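Local coordinates for RagB/SusD family nutrient uptake outer membrane protein (Bacteroides thetaiotaomicron, PDB 7KV2) that probably binds beta-glucans at the bacterial outer membrane as a SusD-family surface glycan-binding protein that helps take up nutrients, at residues A[344-349]-A[362-367]. Sequence-based numbering, arbitrary orientation.
Sequences WNAQAV and LSYTTR
Gln347 turns its CG opposite the backbone N (chi1 -170°) and then bends at chi2, which carries its amide to the ring of Tyr364, whose own CG sits between the backbone N and the carbonyl carbon (chi1 71°). The two side chains cross on a slant, amide and ring planes 27° apart, and OE1 of Gln347 comes within 3.4 Å of Tyr364 CE1. Ala346 adds the apolar part of the contact, its CB 4.2 Å from the same CE1. No direct hydrogen bond joins the segments; the amide works through three waters instead. OE1 accepts from two of them: one lies 2.8 Å from Gln347 OE1 and accepts from the backbone N of Tyr364, the other also donates to Tyr364 OH, a hydroxyl whose strongest polar partner is OD1 of Asp370, to which it is hydrogen-bonded. On the NE2 side a third water accepts from the amide and donates to Leu362 O, 2.8 Å from that oxygen. Through these waters OE1 and NE2 both reach the loop, and a hydrogen bond from NE2 to Asp351, a helical turn further on, helps fix the amide's rotation. This illustrates how a SusD-family protein, whose regular structure is mostly helix, joined by loops, can tie a loop to the start of a helix: residues 362-367 lead from helix 346-355 toward strand 373-375, which pairs antiparallel with strand 343-345. Asn345, the helix N-cap, accepts from Ala348 N through OD1 at 3.1 Å, the donor lying well above the carbonyl plane. A leucine in place of Tyr364 would probably leave the water on Gln347 OE1 with one anchor fewer and cost Asp370 that hydroxyl bond. Leu350 of helix 346-355 also touches Tyr364, while Phe374 of the neighbouring strand touches Ala346.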
loop_
_atom_site.group_PDB
_atom_site.type_symbol
_atom_site.label_atom_id
_atom_site.label_comp_id
_atom_site.label_asym_id
_atom_site.label_seq_id
_atom_site.Cartn_x
_atom_site.Cartn_y
_atom_site.Cartn_z
ATOM N N TRP A 344 -3.590 -18.191 4.018
ATOM C CA TRP A 344 -4.561 -18.880 4.890
ATOM C C TRP A 344 -5.188 -19.970 4.030
ATOM O O TRP A 344 -5.757 -19.648 2.993
ATOM C CB TRP A 344 -5.590 -17.918 5.485
ATOM C CG TRP A 344 -6.703 -18.633 6.178
ATOM C CD1 TRP A 344 -6.596 -19.515 7.219
ATOM C CD2 TRP A 344 -8.098 -18.539 5.875
ATOM N NE1 TRP A 344 -7.838 -19.959 7.596
ATOM C CE2 TRP A 344 -8.781 -19.355 6.800
ATOM C CE3 TRP A 344 -8.847 -17.780 4.971
ATOM C CZ2 TRP A 344 -10.159 -19.538 6.754
ATOM C CZ3 TRP A 344 -10.219 -17.911 4.976
ATOM C CH2 TRP A 344 -10.867 -18.780 5.851
ATOM N N ASN A 345 -4.952 -21.232 4.389
ATOM C CA ASN A 345 -5.453 -22.406 3.641
ATOM C C ASN A 345 -6.901 -22.662 4.056
ATOM O O ASN A 345 -7.188 -23.596 4.889
ATOM C CB ASN A 345 -4.530 -23.607 3.870
ATOM C CG ASN A 345 -4.738 -24.701 2.849
ATOM O OD1 ASN A 345 -5.753 -24.732 2.159
ATOM N ND2 ASN A 345 -3.742 -25.574 2.727
ATOM N N ALA A 346 -7.813 -21.881 3.494
ATOM C CA ALA A 346 -9.253 -21.963 3.768
ATOM C C ALA A 346 -9.743 -23.373 3.468
ATOM O O ALA A 346 -10.585 -23.879 4.252
ATOM C CB ALA A 346 -10.006 -20.966 2.932
ATOM N N GLN A 347 -9.331 -23.954 2.336
ATOM C CA GLN A 347 -9.869 -25.283 1.943
ATOM C C GLN A 347 -9.395 -26.344 2.939
ATOM O O GLN A 347 -10.230 -27.165 3.334
ATOM C CB GLN A 347 -9.499 -25.705 0.523
ATOM C CG GLN A 347 -10.262 -26.942 0.060
ATOM C CD GLN A 347 -11.764 -26.758 0.156
ATOM O OE1 GLN A 347 -12.318 -25.787 -0.356
ATOM N NE2 GLN A 347 -12.418 -27.711 0.798
ATOM N N ALA A 348 -8.129 -26.309 3.363
ATOM C CA ALA A 348 -7.584 -27.291 4.339
ATOM C C ALA A 348 -8.401 -27.225 5.626
ATOM O O ALA A 348 -8.676 -28.288 6.254
ATOM C CB ALA A 348 -6.117 -27.040 4.586
ATOM N N VAL A 349 -8.821 -26.025 6.027
ATOM C CA VAL A 349 -9.639 -25.815 7.257
ATOM C C VAL A 349 -10.960 -26.593 7.129
ATOM O O VAL A 349 -11.346 -27.332 8.070
ATOM C CB VAL A 349 -9.872 -24.312 7.495
ATOM C CG1 VAL A 349 -10.985 -24.059 8.486
ATOM C CG2 VAL A 349 -8.578 -23.612 7.903
ATOM N N LEU A 362 -18.961 -28.903 5.384
ATOM C CA LEU A 362 -19.049 -27.485 4.959
ATOM C C LEU A 362 -18.264 -27.297 3.662
ATOM O O LEU A 362 -17.258 -28.029 3.433
ATOM C CB LEU A 362 -18.488 -26.590 6.067
ATOM C CG LEU A 362 -19.261 -26.588 7.381
ATOM C CD1 LEU A 362 -18.403 -26.006 8.483
ATOM C CD2 LEU A 362 -20.560 -25.804 7.230
ATOM N N SER A 363 -18.667 -26.309 2.875
ATOM C CA SER A 363 -17.866 -25.788 1.742
ATOM C C SER A 363 -17.980 -24.254 1.736
ATOM O O SER A 363 -18.915 -23.706 2.338
ATOM C CB SER A 363 -18.315 -26.388 0.434
ATOM O OG SER A 363 -19.655 -26.005 0.150
ATOM N N TYR A 364 -17.074 -23.583 1.050
ATOM C CA TYR A 364 -17.320 -22.200 0.577
ATOM C C TYR A 364 -17.578 -22.310 -0.929
ATOM O O TYR A 364 -17.371 -23.403 -1.457
ATOM C CB TYR A 364 -16.205 -21.225 0.982
ATOM C CG TYR A 364 -14.892 -21.394 0.268
ATOM C CD1 TYR A 364 -13.936 -22.268 0.742
ATOM C CD2 TYR A 364 -14.570 -20.665 -0.865
ATOM C CE1 TYR A 364 -12.736 -22.456 0.097
ATOM C CE2 TYR A 364 -13.365 -20.834 -1.521
ATOM C CZ TYR A 364 -12.450 -21.753 -1.061
ATOM O OH TYR A 364 -11.241 -21.955 -1.642
ATOM N N THR A 365 -17.896 -21.193 -1.568
ATOM C CA THR A 365 -18.139 -21.069 -3.017
ATOM C C THR A 365 -16.862 -20.599 -3.719
ATOM O O THR A 365 -16.515 -19.424 -3.624
ATOM C CB THR A 365 -19.371 -20.196 -3.279
ATOM O OG1 THR A 365 -20.483 -20.818 -2.626
ATOM C CG2 THR A 365 -19.654 -20.077 -4.760
ATOM N N THR A 366 -16.149 -21.534 -4.346
ATOM C CA THR A 366 -14.906 -21.229 -5.082
ATOM C C THR A 366 -15.296 -20.319 -6.246
ATOM O O THR A 366 -16.386 -20.541 -6.833
ATOM C CB THR A 366 -14.166 -22.502 -5.533
ATOM O OG1 THR A 366 -14.950 -23.268 -6.468
ATOM C CG2 THR A 366 -13.787 -23.387 -4.356
ATOM N N ARG A 367 -14.489 -19.313 -6.522
ATOM C CA ARG A 367 -14.752 -18.396 -7.653
ATOM C C ARG A 367 -13.600 -18.502 -8.648
ATOM O O ARG A 367 -12.831 -19.451 -8.582
ATOM C CB ARG A 367 -14.994 -16.997 -7.102
ATOM C CG ARG A 367 -16.352 -16.846 -6.457
ATOM C CD ARG A 367 -16.671 -15.376 -6.213
ATOM N NE ARG A 367 -17.939 -15.028 -6.801
ATOM C CZ ARG A 367 -18.427 -13.816 -6.844
ATOM N NH1 ARG A 367 -17.742 -12.818 -6.315
ATOM N NH2 ARG A 367 -19.615 -13.607 -7.389
HETATM O O HOH W 1 -15.097 -25.513 -0.199
HETATM O O HOH W 2 -10.832 -24.791 -2.793
HETATM O O HOH W 3 -15.363 -28.175 1.391
#